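Local structure of LamCAT (Aquimarina, 6JH5) at residues Leu102-Ser107 and Asn196-Leu201; Asp19-Thr24 and Arg69-Gly74. The protein probably hydrolyses the beta-1,3-glucan laminarin, as a marine bacterial laminarinase of glycoside hydrolase family 16. All coordinates share one frame; numbering follows the deposited sequence.

Interaction 1 of 2, residues Leu102-Ser107 and Asn196-Leu201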
ATOM      1  N   LEU A 102       4.939   5.650   2.953  1.00 11.42           N
ATOM      2  CA  LEU A 102       5.246   6.179   4.302  1.00 11.12           C
ATOM      3  C   LEU A 102       6.355   7.215   4.176  1.00 11.69           C
ATOM      4  O   LEU A 102       7.182   7.074   3.340  1.00 11.77           O
ATOM      5  CB  LEU A 102       5.733   5.061   5.228  1.00 11.53           C
ATOM      6  CG  LEU A 102       4.658   4.149   5.788  1.00 12.35           C
ATOM      7  CD1 LEU A 102       5.295   2.934   6.431  1.00 12.99           C
ATOM      8  CD2 LEU A 102       3.759   4.872   6.779  1.00 13.13           C
ATOM      9  N   GLY A 103       6.328   8.183   5.069  1.00 11.38           N
ATOM     10  CA  GLY A 103       7.417   9.155   5.031  1.00 11.50           C
ATOM     11  C   GLY A 103       8.734   8.482   5.377  1.00 12.05           C
ATOM     12  O   GLY A 103       8.784   7.744   6.317  1.00 13.40           O
ATOM     13  N   ASP A 104       9.807   8.913   4.728  1.00 13.65           N
ATOM     14  CA  ASP A 104      11.171   8.393   4.979  1.00 14.71           C
ATOM     15  C   ASP A 104      11.567   8.678   6.427  1.00 16.05           C
ATOM     16  O   ASP A 104      12.354   7.948   6.965  1.00 16.98           O
ATOM     17  CB  ASP A 104      12.205   9.166   4.166  1.00 16.05           C
ATOM     18  CG  ASP A 104      12.517   8.577   2.810  1.00 20.71           C
ATOM     19  OD1 ASP A 104      11.962   7.526   2.484  1.00 23.87           O
ATOM     20  OD2 ASP A 104      13.295   9.194   2.105  1.00 19.79           O
ATOM     21  N   ASN A 105      10.937   9.661   7.051  1.00 14.89           N
ATOM     22  CA  ASN A 105      11.352  10.064   8.417  1.00 14.28           C
ATOM     23  C   ASN A 105      10.636   9.269   9.505  1.00 14.77           C
ATOM     24  O   ASN A 105      10.785   9.586  10.666  1.00 17.87           O
ATOM     25  CB  ASN A 105      11.307  11.569   8.640  1.00 16.05           C
ATOM     26  CG  ASN A 105       9.897  12.086   8.658  1.00 16.49           C
ATOM     27  OD1 ASN A 105       8.985  11.362   8.353  1.00 16.20           O
ATOM     28  ND2 ASN A 105       9.737  13.334   9.017  1.00 18.60           N
ATOM     29  N   ILE A 106      10.043   8.145   9.148  1.00 13.49           N
ATOM     30  CA  ILE A 106       9.392   7.271  10.162  1.00 14.55           C
ATOM     31  C   ILE A 106      10.454   6.819  11.175  1.00 17.04           C
ATOM     32  O   ILE A 106      10.154   6.641  12.303  1.00 18.81           O
ATOM     33  CB  ILE A 106       8.680   6.064   9.520  1.00 15.44           C
ATOM     34  CG1 ILE A 106       7.945   5.252  10.580  1.00 15.67           C
ATOM     35  CG2 ILE A 106       9.613   5.179   8.721  1.00 14.79           C
ATOM     36  CD1 ILE A 106       7.026   4.228   9.980  1.00 16.41           C
ATOM     37  N   SER A 107      11.677   6.662  10.708  1.00 20.08           N
ATOM     38  CA  SER A 107      12.790   6.206  11.576  1.00 23.39           C
ATOM     39  C   SER A 107      13.102   7.247  12.669  1.00 26.08           C
ATOM     40  O   SER A 107      13.695   6.872  13.657  1.00 28.67           O
ATOM     41  CB  SER A 107      13.989   5.803  10.760  1.00 25.68           C
ATOM     42  OG  SER A 107      14.423   6.836   9.905  1.00 26.49           O
ATOM     43  N   ASN A 196      10.063  13.380   1.592  1.00 13.89           N
ATOM     44  CA  ASN A 196      10.209  12.151   0.792  1.00 14.81           C
ATOM     45  C   ASN A 196       9.420  10.996   1.424  1.00 13.27           C
ATOM     46  O   ASN A 196       9.412  10.852   2.609  1.00 14.25           O
ATOM     47  CB  ASN A 196      11.675  11.757   0.636  1.00 15.05           C
ATOM     48  CG  ASN A 196      12.367  12.533  -0.457  1.00 18.33           C
ATOM     49  OD1 ASN A 196      12.953  11.976  -1.344  1.00 29.79           O
ATOM     50  ND2 ASN A 196      12.313  13.820  -0.396  1.00 20.74           N
ATOM     51  N   PHE A 197       8.777  10.229   0.548  1.00 12.15           N
ATOM     52  CA  PHE A 197       8.005   9.026   0.928  1.00 12.03           C
ATOM     53  C   PHE A 197       8.482   7.866   0.063  1.00 11.71           C
ATOM     54  O   PHE A 197       8.805   8.030  -1.069  1.00 12.54           O
ATOM     55  CB  PHE A 197       6.502   9.204   0.669  1.00 11.81           C
ATOM     56  CG  PHE A 197       5.753  10.005   1.701  1.00 11.64           C
ATOM     57  CD1 PHE A 197       6.110  11.303   1.977  1.00 13.30           C
ATOM     58  CD2 PHE A 197       4.719   9.439   2.420  1.00 12.85           C
ATOM     59  CE1 PHE A 197       5.431  12.032   2.937  1.00 14.00           C
ATOM     60  CE2 PHE A 197       4.037  10.174   3.371  1.00 13.41           C
ATOM     61  CZ  PHE A 197       4.401  11.461   3.632  1.00 14.32           C
ATOM     62  N   PHE A 198       8.457   6.699   0.678  1.00 12.12           N
ATOM     63  CA  PHE A 198       8.812   5.430   0.017  1.00 11.35           C
ATOM     64  C   PHE A 198       7.544   4.596  -0.186  1.00 12.74           C
ATOM     65  O   PHE A 198       6.553   4.924   0.353  1.00 12.06           O
ATOM     66  CB  PHE A 198       9.897   4.681   0.783  1.00 12.63           C
ATOM     67  CG  PHE A 198       9.516   4.253   2.171  1.00 11.22           C
ATOM     68  CD1 PHE A 198       8.824   3.080   2.396  1.00 12.12           C
ATOM     69  CD2 PHE A 198       9.898   5.010   3.252  1.00 11.80           C
ATOM     70  CE1 PHE A 198       8.502   2.690   3.679  1.00 12.28           C
ATOM     71  CE2 PHE A 198       9.564   4.617   4.530  1.00 12.30           C
ATOM     72  CZ  PHE A 198       8.850   3.479   4.738  1.00 11.65           C
ATOM     73  N   ILE A 199       7.652   3.604  -1.056  1.00 11.90           N
ATOM     74  CA  ILE A 199       6.498   2.767  -1.484  1.00 11.42           C
ATOM     75  C   ILE A 199       6.479   1.421  -0.765  1.00 11.52           C
ATOM     76  O   ILE A 199       7.515   0.912  -0.514  1.00 11.61           O
ATOM     77  CB  ILE A 199       6.557   2.577  -3.015  1.00 12.70           C
ATOM     78  CG1 ILE A 199       6.280   3.909  -3.715  1.00 13.23           C
ATOM     79  CG2 ILE A 199       5.619   1.481  -3.530  1.00 13.49           C
ATOM     80  CD1 ILE A 199       6.387   3.845  -5.212  1.00 13.22           C
ATOM     81  N   LEU A 200       5.279   0.952  -0.471  1.00 10.70           N
ATOM     82  CA  LEU A 200       5.085  -0.394   0.102  1.00 11.43           C
ATOM     83  C   LEU A 200       3.996  -1.140  -0.671  1.00 11.83           C
ATOM     84  O   LEU A 200       3.075  -0.540  -1.146  1.00 11.77           O
ATOM     85  CB  LEU A 200       4.644  -0.309   1.564  1.00 11.55           C
ATOM     86  CG  LEU A 200       5.561   0.480   2.490  1.00 11.86           C
ATOM     87  CD1 LEU A 200       5.056   1.905   2.638  1.00 12.65           C
ATOM     88  CD2 LEU A 200       5.644  -0.182   3.852  1.00 12.23           C
ATOM     89  N   LEU A 201       4.165  -2.451  -0.710  1.00 12.57           N
ATOM     90  CA  LEU A 201       3.165  -3.402  -1.234  1.00 12.17           C
ATOM     91  C   LEU A 201       3.008  -4.519  -0.206  1.00 11.56           C
ATOM     92  O   LEU A 201       3.994  -4.994   0.253  1.00 12.04           O
ATOM     93  CB  LEU A 201       3.617  -4.004  -2.565  1.00 12.08           C
ATOM     94  CG  LEU A 201       3.526  -3.080  -3.769  1.00 12.89           C
ATOM     95  CD1 LEU A 201       4.280  -3.689  -4.931  1.00 13.77           C
ATOM     96  CD2 LEU A 201       2.088  -2.793  -4.159  1.00 13.25           C
TER
HETATM   97  O   HOH W   1       9.793  12.032   5.194  1.00 15.98           O

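Interaction 2 of 2, residues Asp19-Thr24 and Arg69-Gly74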
ATOM      1  N   ASP A  19      15.580  -2.759  -5.505  1.00 14.44           N
ATOM      2  CA  ASP A  19      15.015  -1.534  -4.884  1.00 14.94           C
ATOM      3  C   ASP A  19      14.025  -1.929  -3.785  1.00 14.12           C
ATOM      4  O   ASP A  19      13.593  -1.092  -3.097  1.00 17.30           O
ATOM      5  CB  ASP A  19      14.408  -0.592  -5.925  1.00 17.39           C
ATOM      6  CG  ASP A  19      15.432  -0.100  -6.936  1.00 20.21           C
ATOM      7  OD1 ASP A  19      16.567  -0.011  -6.573  1.00 21.91           O
ATOM      8  OD2 ASP A  19      15.062   0.128  -8.069  1.00 22.36           O
ATOM      9  N   TRP A  20      13.718  -3.211  -3.649  1.00 13.18           N
ATOM     10  CA  TRP A  20      12.755  -3.664  -2.618  1.00 13.79           C
ATOM     11  C   TRP A  20      13.440  -4.406  -1.462  1.00 14.04           C
ATOM     12  O   TRP A  20      14.265  -5.219  -1.704  1.00 16.14           O
ATOM     13  CB  TRP A  20      11.684  -4.565  -3.224  1.00 12.62           C
ATOM     14  CG  TRP A  20      10.869  -3.967  -4.320  1.00 13.07           C
ATOM     15  CD1 TRP A  20      11.100  -4.090  -5.652  1.00 14.07           C
ATOM     16  CD2 TRP A  20       9.661  -3.199  -4.192  1.00 12.34           C
ATOM     17  NE1 TRP A  20      10.132  -3.452  -6.364  1.00 14.53           N
ATOM     18  CE2 TRP A  20       9.238  -2.899  -5.498  1.00 12.71           C
ATOM     19  CE3 TRP A  20       8.898  -2.744  -3.113  1.00 13.11           C
ATOM     20  CZ2 TRP A  20       8.098  -2.156  -5.755  1.00 13.56           C
ATOM     21  CZ3 TRP A  20       7.773  -2.004  -3.368  1.00 13.48           C
ATOM     22  CH2 TRP A  20       7.385  -1.722  -4.670  1.00 13.00           C
ATOM     23  N   VAL A  21      13.020  -4.057  -0.253  1.00 13.43           N
ATOM     24  CA  VAL A  21      13.437  -4.643   1.051  1.00 15.80           C
ATOM     25  C   VAL A  21      12.209  -5.374   1.613  1.00 16.45           C
ATOM     26  O   VAL A  21      11.139  -4.882   1.447  1.00 15.56           O
ATOM     27  CB  VAL A  21      13.901  -3.507   1.989  1.00 20.78           C
ATOM     28  CG1 VAL A  21      14.290  -4.017   3.349  1.00 25.40           C
ATOM     29  CG2 VAL A  21      15.055  -2.759   1.363  1.00 26.21           C
ATOM     30  N   PHE A  22      12.407  -6.486   2.302  1.00 14.41           N
ATOM     31  CA  PHE A  22      11.256  -7.294   2.760  1.00 15.66           C
ATOM     32  C   PHE A  22      11.132  -7.351   4.272  1.00 15.72           C
ATOM     33  O   PHE A  22      12.114  -7.433   4.941  1.00 17.44           O
ATOM     34  CB  PHE A  22      11.374  -8.714   2.210  1.00 14.44           C
ATOM     35  CG  PHE A  22      11.197  -8.796   0.717  1.00 15.22           C
ATOM     36  CD1 PHE A  22      12.209  -8.418  -0.142  1.00 18.11           C
ATOM     37  CD2 PHE A  22      10.006  -9.231   0.174  1.00 16.96           C
ATOM     38  CE1 PHE A  22      12.043  -8.487  -1.510  1.00 19.03           C
ATOM     39  CE2 PHE A  22       9.846  -9.297  -1.194  1.00 19.36           C
ATOM     40  CZ  PHE A  22      10.857  -8.912  -2.029  1.00 20.13           C
ATOM     41  N   GLU A  23       9.902  -7.295   4.750  1.00 13.64           N
ATOM     42  CA  GLU A  23       9.701  -7.461   6.201  1.00 13.31           C
ATOM     43  C   GLU A  23       9.565  -8.954   6.503  1.00 14.80           C
ATOM     44  O   GLU A  23       9.258  -9.716   5.620  1.00 15.47           O
ATOM     45  CB  GLU A  23       8.440  -6.773   6.709  1.00 15.71           C
ATOM     46  CG  GLU A  23       8.407  -5.282   6.458  1.00 17.23           C
ATOM     47  CD  GLU A  23       9.376  -4.442   7.255  1.00 17.63           C
ATOM     48  OE1 GLU A  23      10.149  -5.007   8.000  1.00 18.02           O
ATOM     49  OE2 GLU A  23       9.334  -3.248   7.092  1.00 17.17           O
ATOM     50  N   THR A  24       9.817  -9.299   7.744  1.00 15.52           N
ATOM     51  CA  THR A  24       9.686 -10.699   8.208  1.00 15.38           C
ATOM     52  C   THR A  24       8.843 -10.741   9.484  1.00 17.09           C
ATOM     53  O   THR A  24       9.074  -9.933  10.333  1.00 19.26           O
ATOM     54  CB  THR A  24      11.073 -11.262   8.535  1.00 18.18           C
ATOM     55  OG1 THR A  24      11.844 -11.229   7.342  1.00 19.79           O
ATOM     56  CG2 THR A  24      11.012 -12.674   9.056  1.00 20.49           C
ATOM     57  N   ARG A  69       5.311  -8.376   2.769  1.00 13.88           N
ATOM     58  CA  ARG A  69       5.271  -6.905   2.902  1.00 13.92           C
ATOM     59  C   ARG A  69       6.625  -6.424   2.377  1.00 12.99           C
ATOM     60  O   ARG A  69       7.613  -6.781   2.955  1.00 14.92           O
ATOM     61  CB  ARG A  69       5.026  -6.460   4.340  1.00 13.40           C
ATOM     62  CG  ARG A  69       5.020  -4.954   4.549  1.00 14.18           C
ATOM     63  CD  ARG A  69       4.341  -4.561   5.835  1.00 15.35           C
ATOM     64  NE  ARG A  69       4.807  -3.280   6.308  1.00 14.05           N
ATOM     65  CZ  ARG A  69       4.202  -2.578   7.248  1.00 15.09           C
ATOM     66  NH1 ARG A  69       3.063  -3.007   7.755  1.00 16.46           N
ATOM     67  NH2 ARG A  69       4.728  -1.445   7.669  1.00 14.39           N
ATOM     68  N   MET A  70       6.619  -5.654   1.303  1.00 13.09           N
ATOM     69  CA  MET A  70       7.901  -5.234   0.706  1.00 12.67           C
ATOM     70  C   MET A  70       7.897  -3.713   0.541  1.00 11.96           C
ATOM     71  O   MET A  70       6.839  -3.164   0.404  1.00 13.11           O
ATOM     72  CB  MET A  70       8.124  -5.964  -0.619  1.00 13.94           C
ATOM     73  CG  MET A  70       7.002  -5.792  -1.584  1.00 14.96           C
ATOM     74  SD  MET A  70       6.970  -7.045  -2.921  1.00 15.34           S
ATOM     75  CE  MET A  70       8.264  -6.435  -4.009  1.00 16.30           C
ATOM     76  N   LYS A  71       9.068  -3.101   0.576  1.00 11.86           N
ATOM     77  CA  LYS A  71       9.131  -1.621   0.588  1.00 12.05           C
ATOM     78  C   LYS A  71      10.383  -1.117  -0.125  1.00 12.32           C
ATOM     79  O   LYS A  71      11.293  -1.850  -0.276  1.00 12.68           O
ATOM     80  CB  LYS A  71       9.159  -1.132   2.036  1.00 12.24           C
ATOM     81  CG  LYS A  71      10.323  -1.664   2.856  1.00 12.26           C
ATOM     82  CD  LYS A  71      10.215  -1.362   4.318  1.00 13.49           C
ATOM     83  CE  LYS A  71      11.450  -1.798   5.073  1.00 14.78           C
ATOM     84  NZ  LYS A  71      11.345  -1.567   6.525  1.00 14.80           N
ATOM     85  N   THR A  72      10.337   0.143  -0.527  1.00 12.80           N
ATOM     86  CA  THR A  72      11.511   0.776  -1.173  1.00 12.96           C
ATOM     87  C   THR A  72      12.297   1.593  -0.145  1.00 13.02           C
ATOM     88  O   THR A  72      13.224   2.243  -0.514  1.00 13.13           O
ATOM     89  CB  THR A  72      11.135   1.611  -2.403  1.00 13.09           C
ATOM     90  OG1 THR A  72      10.406   2.777  -2.040  1.00 12.82           O
ATOM     91  CG2 THR A  72      10.364   0.808  -3.430  1.00 13.61           C
ATOM     92  N   GLN A  73      11.900   1.492   1.111  1.00 12.44           N
ATOM     93  CA  GLN A  73      12.557   2.263   2.190  1.00 13.42           C
ATOM     94  C   GLN A  73      14.052   1.945   2.174  1.00 13.46           C
ATOM     95  O   GLN A  73      14.398   0.822   2.139  1.00 15.97           O
ATOM     96  CB  GLN A  73      11.960   1.863   3.539  1.00 13.57           C
ATOM     97  CG  GLN A  73      12.508   2.658   4.706  1.00 14.15           C
ATOM     98  CD  GLN A  73      11.842   2.276   6.002  1.00 13.48           C
ATOM     99  OE1 GLN A  73      11.248   1.234   6.130  1.00 14.00           O
ATOM    100  NE2 GLN A  73      11.959   3.152   6.968  1.00 15.22           N
ATOM    101  N   GLY A  74      14.873   2.985   2.166  1.00 13.79           N
ATOM    102  CA  GLY A  74      16.335   2.822   2.178  1.00 16.06           C
ATOM    103  C   GLY A  74      16.913   2.618   0.793  1.00 16.73           C
ATOM    104  O   GLY A  74      18.108   2.491   0.680  1.00 18.38           O
TER
HETATM  105  O   HOH W   2       7.782  -9.979   3.231  1.00 15.38           O
HETATM  106  O   HOH W   3       7.216  -1.728   6.218  1.00 16.93           O
HETATM  107  O   HOH W   4      12.813  -3.916   7.504  1.00 30.27           O

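Interaction 1 of 2, residues Leu102-Ser107 and Asn196-Leu201
L102 and F198 face each other as an antiparallel hydrogen-bonded pair. L102 N donates to F198 O at 3.1 Å, and F198 N returns a straighter bond to L102 O. On the face of the sheet that carries both side chains, L102 CB sits 3.5 Å from F198 CZ. CG of F198 lies between its backbone N and carbonyl carbon (chi1 63°). This torsion brings the ring against L102, with L102 O above one ring face toward the rim. L102 CG and CD1 also meet CD1 of L200, whose side chain crosses at about a right angle. G103 next lays its CA over the centre of the F197 ring, a CH-pi contact of 3.7 Å to the centroid. The chain then leaves the strand in a type I turn from G103 to I106. D104 N makes a nearly straight bond of 2.9 Å to N196 O. D104 OD1 lies in the plane of the F198 ring, at its edge, 3.3 Å from CD2. D104 OD2 is hydrogen-bonded to S77 OG. Water 1 bridges N105 N and N196 O, giving that carbonyl a second donor. I106 CG2 touches the F198 edge more loosely. The carboxylate of D104 meets the electropositive rim of F198, which probably favours this nearly coplanar setting.

Interaction 2 of 2, residues Asp19-Thr24 and Arg69-Gly74
Three backbone hydrogen bonds join V21 and E23 to the antiparallel strand of R69-K71. V21 N to K71 O (2.8 Å) and K71 N to V21 O form the reciprocal pair, and E23 N reaches R69 O at 3.0 Å. Aromatic contacts lie on the M70 and F22 face. W20 lies between M70 CE on one face of its indole, 3.7 Å from the five-ring centroid, and T72 CG2 on the opposite face. M70 CB sits over one face of the F22 ring, and SD makes oblique Met-aromatic contacts with both rings. W20 NE1 is hydrogen-bonded to D10 OD2. Charged groups meet beside V21. K71 NZ forms a salt bridge of 2.7 Å with E23 OE2, coming from above the carboxylate plane, and also donates to Q73 OE1. Water 3 links E23 OE2 to R69 NE, and water 4 links E23 OE1 to K71 NZ. A methionine in place of K71 would probably leave the E23 carboxylate without its salt-bridge partner and Q73 OE1 without this donor. With aromatic residues on one face and a charged network on the other, the short strand 21-22 pairs antiparallel with strand 63-71 in the beta-sandwich jelly roll of family 16.

Overall arrangement
From the N terminus, strand 21-22 comes first. Interaction 2 closes the loop that runs from it through helix 30-34 and strands 37-39, 44-47 and 50-60 to strand 63-71. The chain then passes strands 81-88 and 95-103. Interaction 1 closes a longer loop from the end of 95-103 to strand 197-205. The two loops follow in series, so neither nests in nor crosses the other. Strand 197-205 nevertheless lies between 63-71 and 95-103, antiparallel to both. M70 N with L201 O and T72 N with I199 O are probable hydrogen bonds across that seam, and F198 packs against T72 and Q73. The two contacts thereby tie together 21-22, 63-71, 197-205 and 95-103.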